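Local structure of glycosyl transferase family 8 (5GVV) at residues L349-K354 with F372-S377. The protein transfers galactose from UDP-galactose to the terminal glucose of the already glycosylated serine-rich repeat protein PsrP, in the third step of its O-glycosylation. Numbering follows the deposited sequence.
Sequences LNHDRK and FDNTCS
Two loops at the C-terminal ends of neighbouring strands in a parallel sheet meet here, and Lys354 of one reaches into the other: Lys354 NZ gives a hydrogen bond of 2.8 Å to Thr375 O, in the carbonyl plane. Lys354 NZ also bonds to Asn350 O at 2.6 Å and forms a salt bridge with Asp348 at the end of its own strand, so one cation ties together two loop carbonyls and a carboxylate. Lys354 CG packs 4.0 Å from Ser377 CB. Adjacent parallel strands 345-348 and 369-372 lead into these loops, and helix 356-364 connects them as a beta-alpha-beta crossover in the C-terminal part of the chain, far from the UDP and manganese sites. Thr375 fits against the start of the first loop: its methyl CG2 lies 3.4 Å from Leu349 O and also sits over one face of the His351 ring, offset toward its rim, 4.2 Å from the centroid, a CH-pi contact. Thr375 OG1 bridges the two strand ends, accepting a 2.9 Å bond from Phe372 N and hydrogen-bonding to Asp348 O. At the His351 edge, Asn374 ND2 lies in the ring plane, 3.6 Å from His351 CE1, with the amide turned nearly perpendicular (88°); Glu290 binds NE2 of this histidine. Deeper in, Leu349 CD2 meets Phe372 CD2 at 3.6 Å, and Met397 of helix 395-402 touches both side chains.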
loop_
_atom_site.group_PDB
_atom_site.type_symbol
_atom_site.label_atom_id
_atom_site.label_comp_id
_atom_site.label_asym_id
_atom_site.label_seq_id
_atom_site.Cartn_x
_atom_site.Cartn_y
_atom_site.Cartn_z
ATOM N N LEU A 349 -2.242 27.482 25.082
ATOM C CA LEU A 349 -1.113 28.060 24.354
ATOM C C LEU A 349 -1.517 28.869 23.121
ATOM O O LEU A 349 -0.661 29.477 22.475
ATOM C CB LEU A 349 -0.145 26.956 23.927
ATOM C CG LEU A 349 0.317 25.982 25.004
ATOM C CD1 LEU A 349 1.273 24.948 24.427
ATOM C CD2 LEU A 349 0.957 26.726 26.147
ATOM N N ASN A 350 -2.805 28.871 22.794
ATOM C CA ASN A 350 -3.279 29.520 21.570
ATOM C C ASN A 350 -3.457 31.030 21.729
ATOM O O ASN A 350 -3.896 31.501 22.775
ATOM C CB ASN A 350 -4.587 28.878 21.103
ATOM C CG ASN A 350 -5.639 28.861 22.188
ATOM O OD1 ASN A 350 -5.407 28.349 23.283
ATOM N ND2 ASN A 350 -6.802 29.435 21.896
ATOM N N HIS A 351 -3.145 31.774 20.670
ATOM C CA HIS A 351 -3.061 33.230 20.736
ATOM C C HIS A 351 -4.349 34.020 20.461
ATOM O O HIS A 351 -4.515 35.121 20.984
ATOM C CB HIS A 351 -1.934 33.733 19.827
ATOM C CG HIS A 351 -0.592 33.774 20.494
ATOM N ND1 HIS A 351 -0.199 34.805 21.318
ATOM C CD2 HIS A 351 0.449 32.907 20.453
ATOM C CE1 HIS A 351 1.022 34.576 21.758
ATOM N NE2 HIS A 351 1.442 33.430 21.251
ATOM N N ASP A 352 -5.259 33.495 19.649
ATOM C CA ASP A 352 -6.450 34.286 19.345
ATOM C C ASP A 352 -7.535 34.146 20.411
ATOM O O ASP A 352 -7.290 33.589 21.486
ATOM C CB ASP A 352 -7.003 33.978 17.955
ATOM C CG ASP A 352 -7.512 35.224 17.251
ATOM O OD1 ASP A 352 -8.645 35.663 17.551
ATOM O OD2 ASP A 352 -6.768 35.775 16.411
ATOM N N ARG A 353 -8.722 34.672 20.117
ATOM C CA ARG A 353 -9.813 34.680 21.088
ATOM C C ARG A 353 -10.164 33.284 21.569
ATOM O O ARG A 353 -10.266 32.345 20.780
ATOM C CB ARG A 353 -11.053 35.378 20.533
ATOM C CG ARG A 353 -11.070 36.879 20.793
ATOM C CD ARG A 353 -12.396 37.496 20.376
ATOM N NE ARG A 353 -12.628 37.335 18.946
ATOM C CZ ARG A 353 -12.159 38.161 18.016
ATOM N NH1 ARG A 353 -11.434 39.221 18.364
ATOM N NH2 ARG A 353 -12.418 37.931 16.737
ATOM N N LYS A 354 -10.341 33.163 22.878
ATOM C CA LYS A 354 -10.518 31.864 23.505
ATOM C C LYS A 354 -11.881 31.244 23.231
ATOM O O LYS A 354 -12.897 31.936 23.161
ATOM C CB LYS A 354 -10.292 31.976 25.011
ATOM C CG LYS A 354 -8.931 32.530 25.384
ATOM C CD LYS A 354 -7.810 31.644 24.871
ATOM C CE LYS A 354 -6.460 32.159 25.349
ATOM N NZ LYS A 354 -5.328 31.285 24.923
ATOM N N PHE A 372 1.148 30.171 29.232
ATOM C CA PHE A 372 2.255 31.123 29.181
ATOM C C PHE A 372 1.742 32.497 29.580
ATOM O O PHE A 372 0.537 32.744 29.515
ATOM C CB PHE A 372 2.866 31.194 27.780
ATOM C CG PHE A 372 3.839 30.083 27.480
ATOM C CD1 PHE A 372 5.039 29.988 28.175
ATOM C CD2 PHE A 372 3.563 29.147 26.493
ATOM C CE1 PHE A 372 5.942 28.973 27.897
ATOM C CE2 PHE A 372 4.461 28.127 26.206
ATOM C CZ PHE A 372 5.654 28.042 26.910
ATOM N N ASP A 373 2.656 33.385 29.978
ATOM C CA ASP A 373 2.310 34.748 30.376
ATOM C C ASP A 373 1.494 35.465 29.304
ATOM O O ASP A 373 0.605 36.266 29.615
ATOM C CB ASP A 373 3.583 35.553 30.693
ATOM C CG ASP A 373 4.654 35.400 29.625
ATOM O OD1 ASP A 373 4.343 34.888 28.528
ATOM O OD2 ASP A 373 5.813 35.796 29.876
ATOM N N ASN A 374 1.796 35.164 28.044
ATOM C CA ASN A 374 1.143 35.824 26.916
ATOM C C ASN A 374 0.034 34.999 26.247
ATOM O O ASN A 374 -0.444 35.367 25.172
ATOM C CB ASN A 374 2.186 36.221 25.867
ATOM C CG ASN A 374 2.898 35.019 25.273
ATOM O OD1 ASN A 374 2.824 33.916 25.813
ATOM N ND2 ASN A 374 3.605 35.229 24.165
ATOM N N THR A 375 -0.367 33.891 26.863
ATOM C CA THR A 375 -1.446 33.078 26.299
ATOM C C THR A 375 -2.592 32.838 27.282
ATOM O O THR A 375 -3.614 32.256 26.913
ATOM C CB THR A 375 -0.941 31.714 25.775
ATOM O OG1 THR A 375 -0.394 30.950 26.857
ATOM C CG2 THR A 375 0.113 31.898 24.684
ATOM N N CYS A 376 -2.425 33.272 28.528
ATOM C CA CYS A 376 -3.504 33.129 29.501
ATOM C C CYS A 376 -4.659 34.046 29.115
ATOM O O CYS A 376 -4.442 35.147 28.597
ATOM C CB CYS A 376 -3.011 33.416 30.920
ATOM S SG CYS A 376 -2.026 34.897 31.080
ATOM N N SER A 377 -5.882 33.576 29.340
ATOM C CA SER A 377 -7.076 34.310 28.931
ATOM C C SER A 377 -7.205 35.652 29.644
ATOM O O SER A 377 -6.823 35.784 30.807
ATOM C CB SER A 377 -8.328 33.469 29.181
ATOM O OG SER A 377 -9.503 34.244 29.041
#